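Local coordinates for protein phosphoglycerate oxidoreductase (Rhizobium etli, PDB 4HY3) that probably reduces hydroxypyruvate or glyoxylate with NAD(P)H, as a member of the D-2-hydroxyacid dehydrogenase family with an NAD-binding Rossmann domain, at residues R28-S33 and D71-R76; R78-Q83 and R98-V103. All blocks are in the same frame, centred on the assembly; numbering follows the deposited sequence.

Contact 1 (R28-S33 and D71-R76)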
ATOM      1  N   ARG A  28     -40.310  10.734  13.039  1.00 30.68           N
ATOM      2  CA  ARG A  28     -39.020  11.191  12.474  1.00 26.97           C
ATOM      3  C   ARG A  28     -38.432  12.216  13.426  1.00 25.49           C
ATOM      4  O   ARG A  28     -39.109  13.147  13.818  1.00 25.06           O
ATOM      5  CB  ARG A  28     -39.250  11.781  11.076  1.00 25.95           C
ATOM      6  CG  ARG A  28     -39.656  10.723  10.059  1.00 26.16           C
ATOM      7  CD  ARG A  28     -40.594  11.200   8.960  1.00 25.00           C
ATOM      8  NE  ARG A  28     -40.633  12.653   8.833  1.00 24.50           N
ATOM      9  CZ  ARG A  28     -39.992  13.361   7.909  1.00 22.77           C
ATOM     10  NH1 ARG A  28     -39.233  12.764   6.989  1.00 21.17           N
ATOM     11  NH2 ARG A  28     -40.135  14.675   7.905  1.00 21.48           N
ATOM     12  N   PRO A  29     -37.168  12.037  13.796  1.00 25.77           N
ATOM     13  CA  PRO A  29     -36.359  13.017  14.553  1.00 26.63           C
ATOM     14  C   PRO A  29     -36.324  14.387  13.885  1.00 25.06           C
ATOM     15  O   PRO A  29     -36.384  14.485  12.686  1.00 26.92           O
ATOM     16  CB  PRO A  29     -34.945  12.432  14.535  1.00 26.60           C
ATOM     17  CG  PRO A  29     -35.091  11.019  14.028  1.00 28.05           C
ATOM     18  CD  PRO A  29     -36.379  10.904  13.285  1.00 26.69           C
ATOM     19  N   LEU A  30     -36.223  15.436  14.668  1.00 25.33           N
ATOM     20  CA  LEU A  30     -36.260  16.776  14.135  1.00 26.29           C
ATOM     21  C   LEU A  30     -34.899  17.419  14.265  1.00 25.69           C
ATOM     22  O   LEU A  30     -34.260  17.334  15.314  1.00 24.25           O
ATOM     23  CB  LEU A  30     -37.308  17.635  14.855  1.00 27.48           C
ATOM     24  CG  LEU A  30     -37.488  19.090  14.395  1.00 29.54           C
ATOM     25  CD1 LEU A  30     -38.848  19.622  14.821  1.00 31.25           C
ATOM     26  CD2 LEU A  30     -36.391  20.024  14.901  1.00 28.82           C
ATOM     27  N   ALA A  31     -34.491  18.088  13.192  1.00 25.44           N
ATOM     28  CA  ALA A  31     -33.265  18.843  13.171  1.00 26.32           C
ATOM     29  C   ALA A  31     -33.486  20.248  12.631  1.00 28.37           C
ATOM     30  O   ALA A  31     -34.121  20.435  11.583  1.00 30.19           O
ATOM     31  CB  ALA A  31     -32.214  18.126  12.341  1.00 26.00           C
ATOM     32  N   ILE A  32     -32.924  21.228  13.339  1.00 27.96           N
ATOM     33  CA  ILE A  32     -32.955  22.620  12.932  1.00 26.43           C
ATOM     34  C   ILE A  32     -31.819  22.908  11.965  1.00 26.92           C
ATOM     35  O   ILE A  32     -30.672  22.539  12.184  1.00 26.96           O
ATOM     36  CB  ILE A  32     -32.885  23.537  14.167  1.00 26.11           C
ATOM     37  CG1 ILE A  32     -34.005  23.143  15.124  1.00 26.03           C
ATOM     38  CG2 ILE A  32     -33.003  25.014  13.779  1.00 25.59           C
ATOM     39  CD1 ILE A  32     -34.031  23.924  16.412  1.00 27.44           C
ATOM     40  N   SER A  33     -32.151  23.574  10.872  1.00 30.09           N
ATOM     41  CA  SER A  33     -31.144  23.971   9.910  1.00 31.01           C
ATOM     42  C   SER A  33     -30.829  25.473  10.042  1.00 31.40           C
ATOM     43  O   SER A  33     -31.709  26.306   9.997  1.00 33.46           O
ATOM     44  CB  SER A  33     -31.608  23.579   8.516  1.00 29.66           C
ATOM     45  OG  SER A  33     -30.823  24.197   7.527  1.00 32.17           O
ATOM     46  N   ASP A  71     -41.694  26.847  20.657  1.00 61.09           N
ATOM     47  CA  ASP A  71     -41.386  26.220  21.944  1.00 60.80           C
ATOM     48  C   ASP A  71     -41.672  24.711  21.857  1.00 57.25           C
ATOM     49  O   ASP A  71     -41.118  23.910  22.617  1.00 54.69           O
ATOM     50  CB  ASP A  71     -42.227  26.868  23.039  1.00 68.42           C
ATOM     51  CG  ASP A  71     -41.596  26.750  24.404  1.00 71.42           C
ATOM     52  OD1 ASP A  71     -42.188  26.031  25.236  1.00 70.47           O
ATOM     53  OD2 ASP A  71     -40.527  27.373  24.642  1.00 65.24           O
ATOM     54  N   ASP A  72     -42.542  24.344  20.915  1.00 52.64           N
ATOM     55  CA  ASP A  72     -42.692  22.968  20.463  1.00 47.63           C
ATOM     56  C   ASP A  72     -41.476  22.479  19.672  1.00 45.04           C
ATOM     57  O   ASP A  72     -40.965  21.383  19.932  1.00 43.26           O
ATOM     58  CB  ASP A  72     -43.927  22.828  19.579  1.00 47.84           C
ATOM     59  CG  ASP A  72     -44.019  21.457  18.910  1.00 50.13           C
ATOM     60  OD1 ASP A  72     -43.596  20.445  19.513  1.00 52.55           O
ATOM     61  OD2 ASP A  72     -44.519  21.381  17.769  1.00 53.24           O
ATOM     62  N   ILE A  73     -41.050  23.265  18.676  1.00 42.35           N
ATOM     63  CA  ILE A  73     -39.904  22.889  17.832  1.00 38.47           C
ATOM     64  C   ILE A  73     -38.683  22.648  18.739  1.00 37.50           C
ATOM     65  O   ILE A  73     -38.062  21.599  18.679  1.00 37.29           O
ATOM     66  CB  ILE A  73     -39.668  23.895  16.660  1.00 38.49           C
ATOM     67  CG1 ILE A  73     -40.602  23.574  15.484  1.00 37.48           C
ATOM     68  CG2 ILE A  73     -38.235  23.874  16.144  1.00 37.97           C
ATOM     69  CD1 ILE A  73     -40.924  24.760  14.589  1.00 34.04           C
ATOM     70  N   LEU A  74     -38.404  23.577  19.645  1.00 37.10           N
ATOM     71  CA  LEU A  74     -37.247  23.468  20.533  1.00 36.47           C
ATOM     72  C   LEU A  74     -37.286  22.271  21.487  1.00 37.21           C
ATOM     73  O   LEU A  74     -36.253  21.814  21.965  1.00 38.88           O
ATOM     74  CB  LEU A  74     -37.091  24.766  21.307  1.00 34.56           C
ATOM     75  CG  LEU A  74     -36.782  25.905  20.348  1.00 35.80           C
ATOM     76  CD1 LEU A  74     -37.164  27.254  20.939  1.00 37.69           C
ATOM     77  CD2 LEU A  74     -35.314  25.855  19.959  1.00 33.54           C
ATOM     78  N   GLY A  75     -38.484  21.773  21.762  1.00 37.49           N
ATOM     79  CA  GLY A  75     -38.649  20.688  22.709  1.00 36.20           C
ATOM     80  C   GLY A  75     -38.164  19.372  22.165  1.00 37.32           C
ATOM     81  O   GLY A  75     -37.688  18.520  22.927  1.00 39.91           O
ATOM     82  N   ARG A  76     -38.268  19.224  20.839  1.00 35.10           N
ATOM     83  CA  ARG A  76     -38.002  17.975  20.143  1.00 32.23           C
ATOM     84  C   ARG A  76     -36.664  17.930  19.352  1.00 31.34           C
ATOM     85  O   ARG A  76     -36.224  16.856  18.934  1.00 32.76           O
ATOM     86  CB  ARG A  76     -39.146  17.714  19.181  1.00 33.50           C
ATOM     87  CG  ARG A  76     -40.506  17.510  19.828  1.00 38.88           C
ATOM     88  CD  ARG A  76     -41.666  17.977  18.940  1.00 36.83           C
ATOM     89  NE  ARG A  76     -41.420  17.774  17.515  1.00 35.92           N
ATOM     90  CZ  ARG A  76     -41.972  18.507  16.546  1.00 37.20           C
ATOM     91  NH1 ARG A  76     -42.825  19.482  16.847  1.00 36.48           N
ATOM     92  NH2 ARG A  76     -41.679  18.265  15.267  1.00 35.69           N
TER
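L30 sets CG opposite the backbone N (chi1 -179°), which carries CD1 out toward R76. The arginine leaves its own backbone with CG opposite the carbonyl carbon, then bends at chi3 (34°) and turns its guanidinium across the leucine tip. The contact packs one side of strand 30-33, in the parallel part of the alpha/beta sheet that forms the substrate-binding domain in D-2-hydroxyacid dehydrogenases, against the short helix 73-76 leading into the next strand. The two side chains cross at about a right angle. L30 CD1 lies over one face of the guanidinium, 3.2 Å from R76 NH2 and nearer to it than to R76 CZ, while the carboxylate of D72 lies at the edge, in plane. There D72 holds NH1: R76 NH1 donates to D72 OD1 at 2.9 Å, nearly in the guanidinium plane, and the pair forms a salt bridge. On NH2, E57 of the adjacent strand makes a second salt bridge, so two carboxylates fix the group's rotation. A leucine in place of R76 would probably leave D72 and E57 without their shared cation and take the flat cover off the L30 methyl. No hydrogen bond crosses between the segments; apart from the guanidinium, the side chains that meet are apolar. L30 CD1 comes to 4.4 Å from I73 CG1. Two residues further along the strand, I32 reaches the helix, its CD1 lying 4.2 Å from I73 CG2 and the same distance from L74 CD2.

Contact 2 (R78-Q83 and R98-V103)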
ATOM      1  N   ARG A  78     -33.373  17.154  18.034  1.00 27.79           N
ATOM      2  CA  ARG A  78     -32.290  16.275  18.370  1.00 27.35           C
ATOM      3  C   ARG A  78     -30.926  16.749  17.816  1.00 26.18           C
ATOM      4  O   ARG A  78     -29.898  16.286  18.270  1.00 24.19           O
ATOM      5  CB  ARG A  78     -32.608  14.869  17.849  1.00 28.49           C
ATOM      6  CG  ARG A  78     -31.422  13.921  17.897  1.00 28.66           C
ATOM      7  CD  ARG A  78     -31.826  12.522  17.523  1.00 29.49           C
ATOM      8  NE  ARG A  78     -32.995  12.104  18.278  1.00 30.89           N
ATOM      9  CZ  ARG A  78     -33.687  11.003  18.012  1.00 32.11           C
ATOM     10  NH1 ARG A  78     -33.319  10.200  17.035  1.00 30.78           N
ATOM     11  NH2 ARG A  78     -34.751  10.699  18.740  1.00 37.24           N
ATOM     12  N   TYR A  79     -30.925  17.632  16.818  1.00 25.41           N
ATOM     13  CA  TYR A  79     -29.695  18.081  16.170  1.00 25.04           C
ATOM     14  C   TYR A  79     -29.820  19.499  15.638  1.00 28.13           C
ATOM     15  O   TYR A  79     -30.919  19.947  15.302  1.00 30.22           O
ATOM     16  CB  TYR A  79     -29.329  17.203  14.970  1.00 23.40           C
ATOM     17  CG  TYR A  79     -29.282  15.701  15.199  1.00 22.99           C
ATOM     18  CD1 TYR A  79     -28.281  15.114  15.980  1.00 22.36           C
ATOM     19  CD2 TYR A  79     -30.232  14.865  14.611  1.00 22.18           C
ATOM     20  CE1 TYR A  79     -28.240  13.742  16.176  1.00 22.66           C
ATOM     21  CE2 TYR A  79     -30.187  13.493  14.790  1.00 23.10           C
ATOM     22  CZ  TYR A  79     -29.193  12.940  15.570  1.00 23.12           C
ATOM     23  OH  TYR A  79     -29.171  11.594  15.750  1.00 23.77           O
ATOM     24  N   ILE A  80     -28.687  20.203  15.539  1.00 28.35           N
ATOM     25  CA  ILE A  80     -28.620  21.481  14.839  1.00 27.01           C
ATOM     26  C   ILE A  80     -27.616  21.341  13.714  1.00 27.54           C
ATOM     27  O   ILE A  80     -26.421  21.195  13.969  1.00 29.81           O
ATOM     28  CB  ILE A  80     -28.138  22.625  15.759  1.00 26.91           C
ATOM     29  CG1 ILE A  80     -28.874  22.581  17.100  1.00 28.01           C
ATOM     30  CG2 ILE A  80     -28.294  23.974  15.074  1.00 25.34           C
ATOM     31  CD1 ILE A  80     -29.763  23.765  17.372  1.00 29.58           C
ATOM     32  N   ILE A  81     -28.072  21.357  12.467  1.00 26.31           N
ATOM     33  CA  ILE A  81     -27.110  21.455  11.374  1.00 25.53           C
ATOM     34  C   ILE A  81     -26.739  22.937  11.239  1.00 26.34           C
ATOM     35  O   ILE A  81     -27.597  23.756  10.908  1.00 27.19           O
ATOM     36  CB  ILE A  81     -27.665  20.870  10.059  1.00 23.48           C
ATOM     37  CG1 ILE A  81     -28.374  19.534  10.332  1.00 22.29           C
ATOM     38  CG2 ILE A  81     -26.551  20.717   9.028  1.00 21.46           C
ATOM     39  CD1 ILE A  81     -29.102  18.928   9.141  1.00 20.75           C
ATOM     40  N   GLY A  82     -25.485  23.274  11.545  1.00 27.64           N
ATOM     41  CA  GLY A  82     -24.955  24.661  11.469  1.00 27.94           C
ATOM     42  C   GLY A  82     -24.273  25.209  12.726  1.00 28.85           C
ATOM     43  O   GLY A  82     -23.775  24.440  13.554  1.00 32.59           O
ATOM     44  N   GLN A  83     -24.245  26.539  12.867  1.00 28.94           N
ATOM     45  CA  GLN A  83     -23.453  27.244  13.912  1.00 28.11           C
ATOM     46  C   GLN A  83     -24.185  28.422  14.573  1.00 28.14           C
ATOM     47  O   GLN A  83     -23.565  29.464  14.825  1.00 28.43           O
ATOM     48  CB  GLN A  83     -22.197  27.861  13.328  1.00 26.02           C
ATOM     49  CG  GLN A  83     -21.593  27.126  12.194  1.00 31.01           C
ATOM     50  CD  GLN A  83     -22.338  27.337  10.914  1.00 34.41           C
ATOM     51  OE1 GLN A  83     -22.595  28.471  10.490  1.00 33.72           O
ATOM     52  NE2 GLN A  83     -22.703  26.230  10.282  1.00 36.15           N
ATOM     53  N   ARG A  98     -28.925  16.760  20.860  1.00 26.09           N
ATOM     54  CA  ARG A  98     -27.950  15.734  21.025  1.00 25.24           C
ATOM     55  C   ARG A  98     -26.611  16.265  20.500  1.00 25.27           C
ATOM     56  O   ARG A  98     -25.551  16.079  21.126  1.00 24.01           O
ATOM     57  CB  ARG A  98     -28.400  14.498  20.267  1.00 26.72           C
ATOM     58  CG  ARG A  98     -28.241  13.200  21.022  1.00 27.83           C
ATOM     59  CD  ARG A  98     -29.592  12.581  21.244  1.00 29.86           C
ATOM     60  NE  ARG A  98     -29.833  11.419  20.392  1.00 31.20           N
ATOM     61  CZ  ARG A  98     -30.970  10.714  20.393  1.00 33.04           C
ATOM     62  NH1 ARG A  98     -31.981  11.043  21.185  1.00 33.07           N
ATOM     63  NH2 ARG A  98     -31.107   9.667  19.592  1.00 35.66           N
ATOM     64  N   SER A  99     -26.644  16.958  19.366  1.00 24.39           N
ATOM     65  CA  SER A  99     -25.410  17.503  18.829  1.00 23.54           C
ATOM     66  C   SER A  99     -25.651  18.675  17.915  1.00 23.46           C
ATOM     67  O   SER A  99     -26.731  18.849  17.379  1.00 22.22           O
ATOM     68  CB  SER A  99     -24.599  16.418  18.097  1.00 24.61           C
ATOM     69  OG  SER A  99     -23.651  16.964  17.187  1.00 22.61           O
ATOM     70  N   ILE A 100     -24.604  19.473  17.756  1.00 23.68           N
ATOM     71  CA  ILE A 100     -24.598  20.568  16.843  1.00 24.05           C
ATOM     72  C   ILE A 100     -23.562  20.225  15.807  1.00 24.29           C
ATOM     73  O   ILE A 100     -22.426  19.966  16.150  1.00 24.92           O
ATOM     74  CB  ILE A 100     -24.241  21.867  17.576  1.00 24.53           C
ATOM     75  CG1 ILE A 100     -25.438  22.232  18.458  1.00 24.90           C
ATOM     76  CG2 ILE A 100     -23.880  22.991  16.588  1.00 23.60           C
ATOM     77  CD1 ILE A 100     -25.232  23.388  19.419  1.00 26.46           C
ATOM     78  N   LEU A 101     -23.951  20.189  14.543  1.00 25.16           N
ATOM     79  CA  LEU A 101     -22.984  19.898  13.524  1.00 27.24           C
ATOM     80  C   LEU A 101     -22.549  21.184  12.812  1.00 31.65           C
ATOM     81  O   LEU A 101     -23.285  21.729  11.973  1.00 30.23           O
ATOM     82  CB  LEU A 101     -23.507  18.838  12.567  1.00 25.72           C
ATOM     83  CG  LEU A 101     -23.867  17.579  13.337  1.00 26.34           C
ATOM     84  CD1 LEU A 101     -25.345  17.559  13.707  1.00 26.68           C
ATOM     85  CD2 LEU A 101     -23.473  16.306  12.606  1.00 26.30           C
ATOM     86  N   ASN A 102     -21.342  21.648  13.166  1.00 33.86           N
ATOM     87  CA  ASN A 102     -20.743  22.843  12.594  1.00 38.50           C
ATOM     88  C   ASN A 102     -20.368  22.505  11.185  1.00 37.82           C
ATOM     89  O   ASN A 102     -19.741  21.474  10.959  1.00 38.04           O
ATOM     90  CB  ASN A 102     -19.474  23.232  13.375  1.00 46.04           C
ATOM     91  CG  ASN A 102     -19.047  24.683  13.146  1.00 46.83           C
ATOM     92  OD1 ASN A 102     -19.770  25.613  13.490  1.00 55.27           O
ATOM     93  ND2 ASN A 102     -17.876  24.873  12.594  1.00 43.91           N
ATOM     94  N   VAL A 103     -20.761  23.372  10.251  1.00 38.99           N
ATOM     95  CA  VAL A 103     -20.538  23.168   8.809  1.00 36.77           C
ATOM     96  C   VAL A 103     -19.695  24.246   8.167  1.00 38.06           C
ATOM     97  O   VAL A 103     -19.211  24.082   7.069  1.00 37.20           O
ATOM     98  CB  VAL A 103     -21.844  22.997   7.992  1.00 32.64           C
ATOM     99  CG1 VAL A 103     -22.535  21.698   8.383  1.00 31.11           C
ATOM    100  CG2 VAL A 103     -22.749  24.211   8.075  1.00 28.28           C
TER
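R78 and R98 lie side by side and point the same way at one end of a beta-alpha-beta unit, whose parallel strands 78-82 and 99-101 are joined through helix 88-91. Between the buried middles of the strands the packing is close. The backbones run in parallel register, with I80 N bonded to S99 O, L101 N to I80 O at 2.7 Å, and G82 N to L101 O. On one face, I80 CG1 lies 3.7 Å from I100 CG1. On the other, Y79 CB meets L101 CD1 at 4.2 Å, and M334 and M337 of helix 320-338 cover this side. The bonding slackens at the partly exposed arginine end: R98 N still reaches R78 O, from above the carbonyl plane, but the bond from S99 N to the same oxygen is weak. Here the guanidinium groups stack flat, centres 3.6 Å apart and planes at 14°. Their like charges are probably eased by outside partners, since R78 NH1 forms a salt bridge with D338 and R98 NH2 donates to the M337 carbonyl. In R78, CG stands anti to the backbone N (chi1 168°) and sits 3.3 Å above the plane of the Y79 ring, over its centre.

How the contacts relate
From the N terminus the chain first lays down strand 30-34, goes out through two helices and strand 57-60, and returns in helix 73-76, where contact 1 closes a long loop. Strand 77-82 follows at once and opens contact 2, whose shorter loop, through helix 88-91, closes at strand 99-101. The two loops run in series, neither nesting nor crossing. They are joined through neighbouring strands of the sheet, 30-34 and 77-82, with probable hydrogen bonds from R78 N to L30 O and from I81 N to I32 O. Contact 1 thus ties a helix to a face of the sheet, whereas contact 2 extends the sheet by one strand.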